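Local coordinates for protein UDP-N-acetylmuramate--L-alanine ligase (Thermotoga maritima, PDB 1J6U) that catalyses the ATP-dependent joining of L-alanine to UDP-N-acetylmuramate, a cytoplasmic step in building the peptidoglycan of the bacterial cell wall, at residues 118-123 with 183-188; 127-132 with 167-172. One frame throughout, in Å; residues are numbered along the deposited sequence.

Contact 1: 118-123 with 183-188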
loop_
_atom_site.group_PDB
_atom_site.type_symbol
_atom_site.label_atom_id
_atom_site.label_comp_id
_atom_site.label_asym_id
_atom_site.label_seq_id
_atom_site.Cartn_x
_atom_site.Cartn_y
_atom_site.Cartn_z
ATOM N N ALA A 118 0.267 13.631 6.273
ATOM C CA ALA A 118 -0.746 12.722 5.776
ATOM C C ALA A 118 -0.654 12.533 4.259
ATOM O O ALA A 118 -0.327 13.456 3.475
ATOM C CB ALA A 118 -2.129 13.235 6.148
ATOM N N VAL A 119 -0.930 11.311 3.838
ATOM C CA VAL A 119 -0.934 11.021 2.424
ATOM C C VAL A 119 -2.246 10.338 2.136
ATOM O O VAL A 119 -2.657 9.450 2.871
ATOM C CB VAL A 119 0.213 10.092 2.050
ATOM C CG1 VAL A 119 0.127 9.725 0.559
ATOM C CG2 VAL A 119 1.541 10.765 2.392
ATOM N N THR A 120 -2.919 10.755 1.083
ATOM C CA THR A 120 -4.170 10.112 0.729
ATOM C C THR A 120 -4.215 10.081 -0.784
ATOM O O THR A 120 -3.369 10.677 -1.442
ATOM C CB THR A 120 -5.421 10.877 1.248
ATOM O OG1 THR A 120 -6.584 10.045 1.101
ATOM C CG2 THR A 120 -5.646 12.133 0.431
ATOM N N GLY A 121 -5.204 9.388 -1.333
ATOM C CA GLY A 121 -5.312 9.302 -2.778
ATOM C C GLY A 121 -5.835 7.944 -3.219
ATOM O O GLY A 121 -5.955 7.024 -2.431
ATOM N N THR A 122 -6.156 7.825 -4.490
ATOM C CA THR A 122 -6.664 6.586 -4.982
ATOM C C THR A 122 -5.532 5.621 -5.163
ATOM O O THR A 122 -5.592 4.511 -4.676
ATOM C CB THR A 122 -7.339 6.761 -6.313
ATOM O OG1 THR A 122 -8.503 7.580 -6.156
ATOM C CG2 THR A 122 -7.705 5.406 -6.868
ATOM N N ASP A 123 -4.495 6.057 -5.859
ATOM C CA ASP A 123 -3.342 5.208 -6.132
ATOM C C ASP A 123 -2.039 5.853 -5.709
ATOM O O ASP A 123 -1.874 7.042 -5.883
ATOM C CB ASP A 123 -3.235 4.946 -7.640
ATOM C CG ASP A 123 -4.566 4.552 -8.269
ATOM O OD1 ASP A 123 -5.097 3.467 -7.914
ATOM O OD2 ASP A 123 -5.074 5.329 -9.122
ATOM N N ASN A 183 -0.957 18.845 8.991
ATOM C CA ASN A 183 -0.183 20.041 8.665
ATOM C C ASN A 183 0.008 20.032 7.158
ATOM O O ASN A 183 -0.226 21.041 6.464
ATOM C CB ASN A 183 1.215 19.982 9.299
ATOM C CG ASN A 183 1.191 20.094 10.806
ATOM O OD1 ASN A 183 0.663 19.226 11.516
ATOM N ND2 ASN A 183 1.779 21.170 11.311
ATOM N N TYR A 184 0.466 18.871 6.679
ATOM C CA TYR A 184 0.763 18.651 5.274
ATOM C C TYR A 184 0.005 17.436 4.785
ATOM O O TYR A 184 -0.093 16.433 5.468
ATOM C CB TYR A 184 2.250 18.394 5.108
ATOM C CG TYR A 184 3.089 19.154 6.081
ATOM C CD1 TYR A 184 3.900 18.501 6.985
ATOM C CD2 TYR A 184 3.055 20.543 6.112
ATOM C CE1 TYR A 184 4.662 19.207 7.904
ATOM C CE2 TYR A 184 3.803 21.251 7.024
ATOM C CZ TYR A 184 4.602 20.586 7.914
ATOM O OH TYR A 184 5.329 21.323 8.812
ATOM N N LEU A 185 -0.512 17.546 3.580
ATOM C CA LEU A 185 -1.254 16.496 2.964
ATOM C C LEU A 185 -0.847 16.331 1.492
ATOM O O LEU A 185 -0.865 17.311 0.709
ATOM C CB LEU A 185 -2.729 16.835 3.012
ATOM C CG LEU A 185 -3.577 15.967 2.092
ATOM C CD1 LEU A 185 -3.752 14.615 2.793
ATOM C CD2 LEU A 185 -4.929 16.636 1.784
ATOM N N ILE A 186 -0.434 15.112 1.126
ATOM C CA ILE A 186 -0.167 14.836 -0.286
ATOM C C ILE A 186 -1.423 14.082 -0.756
ATOM O O ILE A 186 -1.915 13.163 -0.070
ATOM C CB ILE A 186 1.023 13.896 -0.523
ATOM C CG1 ILE A 186 2.346 14.592 -0.211
ATOM C CG2 ILE A 186 1.015 13.437 -1.969
ATOM C CD1 ILE A 186 3.587 13.655 -0.341
ATOM N N ILE A 187 -1.974 14.503 -1.882
ATOM C CA ILE A 187 -3.131 13.823 -2.443
ATOM C C ILE A 187 -2.552 13.310 -3.750
ATOM O O ILE A 187 -2.358 14.103 -4.678
ATOM C CB ILE A 187 -4.285 14.777 -2.796
ATOM C CG1 ILE A 187 -4.782 15.520 -1.549
ATOM C CG2 ILE A 187 -5.427 13.982 -3.429
ATOM C CD1 ILE A 187 -5.921 16.532 -1.859
ATOM N N THR A 188 -2.282 12.000 -3.823
ATOM C CA THR A 188 -1.666 11.388 -5.024
ATOM C C THR A 188 -2.512 11.563 -6.259
ATOM O O THR A 188 -1.993 11.865 -7.341
ATOM C CB THR A 188 -1.438 9.896 -4.840
ATOM O OG1 THR A 188 -2.667 9.302 -4.406
ATOM C CG2 THR A 188 -0.366 9.633 -3.813
#

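Contact 2: 127-132 with 167-172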
loop_
_atom_site.group_PDB
_atom_site.type_symbol
_atom_site.label_atom_id
_atom_site.label_comp_id
_atom_site.label_asym_id
_atom_site.label_seq_id
_atom_site.Cartn_x
_atom_site.Cartn_y
_atom_site.Cartn_z
ATOM N N THR A 127 2.925 3.745 -0.989
ATOM C CA THR A 127 4.336 3.915 -1.337
ATOM C C THR A 127 4.778 5.350 -0.999
ATOM O O THR A 127 5.864 5.559 -0.416
ATOM C CB THR A 127 4.605 3.628 -2.843
ATOM O OG1 THR A 127 4.611 2.219 -3.055
ATOM C CG2 THR A 127 5.979 4.178 -3.273
ATOM N N THR A 128 3.929 6.318 -1.362
ATOM C CA THR A 128 4.219 7.730 -1.098
ATOM C C THR A 128 4.391 7.935 0.394
ATOM O O THR A 128 5.353 8.574 0.847
ATOM C CB THR A 128 3.116 8.618 -1.646
ATOM O OG1 THR A 128 3.122 8.512 -3.079
ATOM C CG2 THR A 128 3.345 10.094 -1.228
ATOM N N THR A 129 3.482 7.353 1.168
ATOM C CA THR A 129 3.599 7.437 2.617
ATOM C C THR A 129 4.892 6.809 3.114
ATOM O O THR A 129 5.536 7.324 4.025
ATOM C CB THR A 129 2.470 6.692 3.317
ATOM O OG1 THR A 129 1.210 7.153 2.830
ATOM C CG2 THR A 129 2.554 6.912 4.802
ATOM N N ALA A 130 5.271 5.687 2.516
ATOM C CA ALA A 130 6.474 4.991 2.952
ATOM C C ALA A 130 7.687 5.867 2.621
ATOM O O ALA A 130 8.658 5.966 3.410
ATOM C CB ALA A 130 6.557 3.587 2.283
HETATM N N MSE A 131 7.619 6.522 1.464
HETATM C CA MSE A 131 8.690 7.425 1.055
HETATM C C MSE A 131 8.837 8.580 2.075
HETATM O O MSE A 131 9.944 8.846 2.540
HETATM C CB MSE A 131 8.418 7.960 -0.335
HETATM C CG MSE A 131 8.683 6.983 -1.390
HETATM SE SE MSE A 131 8.209 7.680 -3.099
HETATM C CE MSE A 131 9.268 6.484 -4.197
ATOM N N VAL A 132 7.718 9.230 2.428
ATOM C CA VAL A 132 7.708 10.318 3.385
ATOM C C VAL A 132 8.321 9.841 4.683
ATOM O O VAL A 132 9.237 10.478 5.209
ATOM C CB VAL A 132 6.263 10.827 3.655
ATOM C CG1 VAL A 132 6.256 11.911 4.776
ATOM C CG2 VAL A 132 5.701 11.412 2.396
ATOM N N VAL A 167 3.626 10.346 10.569
ATOM C CA VAL A 167 3.342 10.152 9.151
ATOM C C VAL A 167 2.277 9.068 9.023
ATOM O O VAL A 167 2.412 7.981 9.613
ATOM C CB VAL A 167 4.604 9.623 8.378
ATOM C CG1 VAL A 167 4.378 9.715 6.894
ATOM C CG2 VAL A 167 5.827 10.376 8.778
ATOM N N TYR A 168 1.242 9.330 8.236
ATOM C CA TYR A 168 0.205 8.323 8.050
ATOM C C TYR A 168 -0.531 8.416 6.731
ATOM O O TYR A 168 -0.481 9.402 6.004
ATOM C CB TYR A 168 -0.784 8.379 9.198
ATOM C CG TYR A 168 -1.465 9.709 9.313
ATOM C CD1 TYR A 168 -2.691 9.949 8.671
ATOM C CD2 TYR A 168 -0.883 10.749 10.068
ATOM C CE1 TYR A 168 -3.331 11.194 8.779
ATOM C CE2 TYR A 168 -1.518 12.003 10.187
ATOM C CZ TYR A 168 -2.736 12.209 9.546
ATOM O OH TYR A 168 -3.373 13.396 9.720
ATOM N N GLU A 169 -1.220 7.335 6.451
ATOM C CA GLU A 169 -1.987 7.131 5.238
ATOM C C GLU A 169 -3.460 7.424 5.562
ATOM O O GLU A 169 -3.938 7.024 6.576
ATOM C CB GLU A 169 -1.795 5.655 4.863
ATOM C CG GLU A 169 -2.207 5.192 3.497
ATOM C CD GLU A 169 -1.832 3.720 3.250
ATOM O OE1 GLU A 169 -0.619 3.378 3.284
ATOM O OE2 GLU A 169 -2.760 2.904 3.026
ATOM N N LEU A 170 -4.171 8.151 4.726
ATOM C CA LEU A 170 -5.580 8.384 4.971
ATOM C C LEU A 170 -6.312 7.698 3.838
ATOM O O LEU A 170 -6.047 7.959 2.664
ATOM C CB LEU A 170 -5.929 9.876 4.932
ATOM C CG LEU A 170 -5.920 10.604 6.258
ATOM C CD1 LEU A 170 -6.441 11.999 6.043
ATOM C CD2 LEU A 170 -6.811 9.887 7.232
ATOM N N ASP A 171 -7.246 6.825 4.165
ATOM C CA ASP A 171 -7.978 6.163 3.097
ATOM C C ASP A 171 -9.174 6.999 2.648
ATOM O O ASP A 171 -10.116 7.218 3.408
ATOM C CB ASP A 171 -8.444 4.784 3.557
ATOM C CG ASP A 171 -9.399 4.169 2.588
ATOM O OD1 ASP A 171 -9.110 4.235 1.371
ATOM O OD2 ASP A 171 -10.437 3.630 3.046
ATOM N N GLU A 172 -9.145 7.461 1.410
ATOM C CA GLU A 172 -10.231 8.270 0.932
ATOM C C GLU A 172 -11.459 7.443 0.613
ATOM O O GLU A 172 -12.341 7.869 -0.148
ATOM C CB GLU A 172 -9.802 9.109 -0.290
ATOM C CG GLU A 172 -8.994 8.414 -1.402
ATOM C CD GLU A 172 -9.736 7.292 -2.099
ATOM O OE1 GLU A 172 -9.924 6.230 -1.459
ATOM O OE2 GLU A 172 -10.132 7.475 -3.279
#

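Contact 1: 118-123 with 183-188
The hydroxyl of Thr-188 gives its proton to a backbone carbonyl across the contact, Thr-188 OG1 lying 2.8 Å from Asp-123 O. It comes in above the carbonyl plane, 47° out of it, rather than on a lone pair. The rotation that sets OG1 between the backbone N and the carbonyl carbon (chi1 52°) swings it toward the turn that follows strand 116-120, where it also lies 3.1 Å from Gly-121 CA. A side chain on Gly-121 would run into this hydroxyl, and its positive phi also suits glycine. A valine in place of Thr-188 would probably leave the Asp-123 carbonyl without this donor and let the turn shift more easily.

Behind the turn the strands run parallel, in register from Ala-118 opposite Leu-185 to Thr-120 opposite Ile-187. The backbone of Ile-186 bonds on both sides, its N giving to Ala-118 O and its O receiving Thr-120 N, each at 2.9 Å; Thr-188 N closes the row on Thr-120 O. These are central strands of the Mur ligase middle domain, and the turn at 121-123 opens the P-loop, whose residues are predicted to bind ATP.

On one face, Leu-185 CD1 sits between Ala-118 CB at 4.0 Å and Thr-120 CG2 at 3.9 Å, with Phe-209 and Ile-212 of helix 202-214 packed against this side. With chi1 at -168°, Thr-120 OG1 stands opposite the backbone N and hydrogen-bonds to Leu-170 O, on the neighbouring strand. Val-119 and Ile-186 occupy the other face, against Thr-128 of helix 125-138.

Contact 2: 127-132 with 167-172
Val-132 CG1 meets Val-167 CG1 at 3.6 Å, methyl against methyl, where the helix lies over the strand. One turn earlier, Thr-129 points its methyl at the strand: chi1 of -54° puts OG1 beside the backbone N and leaves CG2 opposite that N, 3.9 Å from Val-167 CG1 and equally far from Tyr-168 C. The Thr-129 and Val-167 side chains lie alongside each other, pointing opposite ways. Toward the strand, Thr-129 OG1 rests against the aliphatic part of Glu-169, 3.9 Å from its CB, and the two side chains stand roughly perpendicular.

No hydrogen bond joins the segments. The helix runs nearly antiparallel to the strand, their axes 170° apart and 8.1 Å at closest approach, as a P-loop helix does when packed on the parallel strands of its alpha/beta nucleotide-binding domain. Thr-127, near the start of the helix, is among the residues predicted to bind ATP.

The polar groups are held by a second shell. Thr-129 OG1 is bonded to Lys-125 O within its own helix. The extended Glu-169 chain carries OE1 to a hydrogen bond with Gly-148 N. Farther along the helix, Leu-136 touches Val-167, while Tyr-168, across its strand, hydrogen-bonds Glu-116 through its hydroxyl.

How the contacts relate
The two contacts lie in the Mur ligase middle domain, their centres about 7 Å apart, and meet in one mixed sheet. Strand 116-120 belongs to contact 1 and lies between 184-187 and 166-170, the strand of contact 2, in the sheet; Val-119 O and Leu-170 N, 2.7 Å apart, probably form a hydrogen bond. The chain passes from strand 116-120 through the predicted ATP-binding residues into helix 125-138, then to 166-170 and on to 184-187, so contact 2 is nested within the loop that contact 1 closes. The predicted ATP-binding loop thus leaves a strand paired in contact 1 and enters a helix packed in contact 2.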